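Long-range contact in major extracellular endoglucanase (Xanthomonas campestris pv. campestris, PDB 4TUF), which hydrolyses internal beta-1,4-glucosidic linkages in cellulose, lichenin and cereal beta-D-glucans as a secreted family 5 glycoside hydrolase: residues 65-71 / 86-92. Coordinates in Å, arbitrary orientation, origin at the centre of the assembly. Residue numbers count along the deposited sequence, not the author numbering.
With 2HP (dihydrogenphosphate ion), chain K; 2HP (dihydrogenphosphate ion), chain G.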
loop_
_atom_site.group_PDB
_atom_site.type_symbol
_atom_site.label_atom_id
_atom_site.label_comp_id
_atom_site.label_asym_id
_atom_site.label_seq_id
_atom_site.Cartn_x
_atom_site.Cartn_y
_atom_site.Cartn_z
ATOM N N THR A 65 -16.267 -5.075 5.165
ATOM C CA THR A 65 -16.557 -4.864 3.748
ATOM C C THR A 65 -16.760 -6.189 3.006
ATOM O O THR A 65 -17.540 -6.269 2.052
ATOM C CB THR A 65 -15.428 -4.057 3.075
ATOM O OG1 THR A 65 -15.433 -2.721 3.592
ATOM C CG2 THR A 65 -15.605 -4.007 1.570
ATOM N N LEU A 66 -16.076 -7.234 3.468
ATOM C CA LEU A 66 -16.116 -8.532 2.805
ATOM C C LEU A 66 -17.337 -9.362 3.197
ATOM O O LEU A 66 -17.555 -10.441 2.645
ATOM C CB LEU A 66 -14.849 -9.326 3.120
ATOM C CG LEU A 66 -13.491 -8.658 2.907
ATOM C CD1 LEU A 66 -12.397 -9.597 3.382
ATOM C CD2 LEU A 66 -13.287 -8.276 1.445
ATOM N N ARG A 67 -18.128 -8.871 4.146
ATOM C CA ARG A 67 -19.306 -9.606 4.599
ATOM C C ARG A 67 -20.511 -9.328 3.704
ATOM O O ARG A 67 -20.638 -8.249 3.131
ATOM C CB ARG A 67 -19.621 -9.267 6.055
ATOM C CG ARG A 67 -18.601 -9.843 7.025
ATOM C CD ARG A 67 -18.624 -9.161 8.385
ATOM N NE ARG A 67 -17.418 -9.483 9.146
ATOM C CZ ARG A 67 -16.968 -8.772 10.175
ATOM N NH1 ARG A 67 -17.629 -7.691 10.575
ATOM N NH2 ARG A 67 -15.853 -9.143 10.799
ATOM N N SER A 68 -21.392 -10.318 3.602
ATOM C CA SER A 68 -22.418 -10.357 2.567
ATOM C C SER A 68 -23.407 -9.199 2.612
ATOM O O SER A 68 -23.786 -8.667 1.566
ATOM C CB SER A 68 -23.189 -11.677 2.652
ATOM O OG SER A 68 -22.339 -12.777 2.383
ATOM N N ASP A 69 -23.818 -8.810 3.816
ATOM C CA ASP A 69 -24.892 -7.834 3.965
ATOM C C ASP A 69 -24.429 -6.475 4.491
ATOM O O ASP A 69 -25.250 -5.645 4.878
ATOM C CB ASP A 69 -25.976 -8.397 4.884
ATOM C CG ASP A 69 -25.398 -9.085 6.100
ATOM O OD1 ASP A 69 -24.176 -8.937 6.336
ATOM O OD2 ASP A 69 -26.156 -9.776 6.815
ATOM N N THR A 70 -23.124 -6.241 4.510
ATOM C CA THR A 70 -22.620 -4.918 4.854
ATOM C C THR A 70 -23.026 -3.919 3.771
ATOM O O THR A 70 -22.685 -4.082 2.598
ATOM C CB THR A 70 -21.092 -4.912 5.025
ATOM O OG1 THR A 70 -20.739 -5.672 6.188
ATOM C CG2 THR A 70 -20.573 -3.485 5.193
ATOM N N MET A 71 -23.776 -2.896 4.162
ATOM C CA MET A 71 -24.224 -1.890 3.207
ATOM C C MET A 71 -23.260 -0.713 3.167
ATOM O O MET A 71 -22.642 -0.376 4.175
ATOM C CB MET A 71 -25.634 -1.415 3.555
ATOM C CG MET A 71 -26.711 -2.484 3.381
ATOM S SD MET A 71 -26.883 -3.069 1.676
ATOM C CE MET A 71 -27.432 -1.574 0.846
ATOM N N LEU A 86 -26.738 -2.434 -4.389
ATOM C CA LEU A 86 -25.595 -3.323 -4.208
ATOM C C LEU A 86 -25.050 -3.289 -2.786
ATOM O O LEU A 86 -25.036 -2.241 -2.144
ATOM C CB LEU A 86 -24.476 -2.957 -5.183
ATOM C CG LEU A 86 -24.807 -3.074 -6.669
ATOM C CD1 LEU A 86 -23.553 -2.866 -7.511
ATOM C CD2 LEU A 86 -25.455 -4.418 -6.968
ATOM N N THR A 87 -24.607 -4.443 -2.298
ATOM C CA THR A 87 -23.889 -4.501 -1.032
ATOM C C THR A 87 -22.454 -4.065 -1.287
ATOM O O THR A 87 -22.003 -4.061 -2.430
ATOM C CB THR A 87 -23.918 -5.910 -0.417
ATOM O OG1 THR A 87 -23.043 -6.780 -1.144
ATOM C CG2 THR A 87 -25.321 -6.477 -0.465
ATOM N N SER A 88 -21.737 -3.696 -0.235
ATOM C CA SER A 88 -20.363 -3.226 -0.392
ATOM C C SER A 88 -19.466 -4.294 -1.020
ATOM O O SER A 88 -18.537 -3.977 -1.753
ATOM C CB SER A 88 -19.792 -2.787 0.957
ATOM O OG SER A 88 -19.677 -3.880 1.848
ATOM N N LEU A 89 -19.744 -5.557 -0.730
ATOM C CA LEU A 89 -19.003 -6.648 -1.348
ATOM C C LEU A 89 -19.196 -6.628 -2.861
ATOM O O LEU A 89 -18.239 -6.753 -3.627
ATOM C CB LEU A 89 -19.445 -7.995 -0.776
ATOM C CG LEU A 89 -18.754 -9.227 -1.363
ATOM C CD1 LEU A 89 -17.239 -9.122 -1.231
ATOM C CD2 LEU A 89 -19.262 -10.479 -0.682
ATOM N N GLN A 90 -20.441 -6.452 -3.286
ATOM C CA GLN A 90 -20.755 -6.409 -4.707
ATOM C C GLN A 90 -20.182 -5.162 -5.374
ATOM O O GLN A 90 -19.932 -5.158 -6.576
ATOM C CB GLN A 90 -22.265 -6.483 -4.917
ATOM C CG GLN A 90 -22.860 -7.817 -4.504
ATOM C CD GLN A 90 -24.370 -7.778 -4.408
ATOM O OE1 GLN A 90 -24.970 -6.707 -4.316
ATOM N NE2 GLN A 90 -24.994 -8.948 -4.429
ATOM N N ILE A 91 -19.964 -4.106 -4.598
ATOM C CA ILE A 91 -19.366 -2.899 -5.155
ATOM C C ILE A 91 -17.860 -3.113 -5.310
ATOM O O ILE A 91 -17.267 -2.702 -6.307
ATOM C CB ILE A 91 -19.666 -1.655 -4.285
ATOM C CG1 ILE A 91 -21.172 -1.385 -4.267
ATOM C CG2 ILE A 91 -18.942 -0.426 -4.821
ATOM C CD1 ILE A 91 -21.575 -0.152 -3.472
ATOM N N LEU A 92 -17.250 -3.779 -4.335
ATOM C CA LEU A 92 -15.847 -4.163 -4.441
ATOM C C LEU A 92 -15.661 -5.058 -5.663
ATOM O O LEU A 92 -14.756 -4.839 -6.472
ATOM C CB LEU A 92 -15.375 -4.871 -3.170
ATOM C CG LEU A 92 -13.906 -5.305 -3.089
ATOM C CD1 LEU A 92 -12.979 -4.114 -3.295
ATOM C CD2 LEU A 92 -13.606 -6.004 -1.752
HETATM P P 2HP K . -16.142 -13.044 5.613
HETATM O O1 2HP K . -17.088 -13.023 4.435
HETATM O O2 2HP K . -15.696 -11.640 5.942
HETATM O O3 2HP K . -16.849 -13.640 6.807
HETATM O O4 2HP K . -14.925 -13.868 5.267
HETATM P P 2HP G . -14.499 -13.086 9.772
HETATM O O1 2HP G . -13.950 -14.044 8.739
HETATM O O2 2HP G . -13.535 -11.936 9.960
HETATM O O3 2HP G . -15.822 -12.526 9.302
HETATM O O4 2HP G . -14.705 -13.823 11.081
#
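In the TIM-barrel catalytic domain, the long loop joining strand 56-61 to helix 88-102 within one beta-alpha unit folds back over the N-terminal end of that helix. Leu86 leads into the helix, and its carbonyl O lies 3.9 Å from Met71 CE. Thr87 is the N-cap and forms a capping box with Gln90: Thr87 N donates to Gln90 OE1 (3.1 Å), while Gln90 N returns a weak bond to Thr87 OG1 (3.4 Å). The same threonine reaches the type I turn Arg67-Thr70 through a weak bond from OG1 to Ser68 O (3.4 Å), and its CG2 lies 4.3 Å from Met71 SD. Ser88, the first helical residue, makes the main polar link. Its N donates almost linearly to Thr70 O (3.0 Å, 169°), so the loop supplies an acceptor to a first-turn amide, and its OG donates to the same oxygen (3.1 Å). Thr70 OG1 bonds instead to Ala64 O, just before the segment. Leu89 fits against the loop backbone, with CD2 3.7 Å from Leu66 O, and its side chain also touches Arg142 of helix 129-143. Leu92, one turn on, meets Leu66 through their CD2 atoms (3.9 Å); Leu66 also packs on Phe138 and Val139, joining the loop to that neighbouring helix. Away from Glu157 and Glu278, the probable catalytic residues, two dihydrogenphosphate ions lie beside Leu66 and Arg67: Leu66 O lies 3.2 Å from O1 of the chain K ion, and Arg67 NE donates a weak 3.4 Å bond to O3 of the chain G ion.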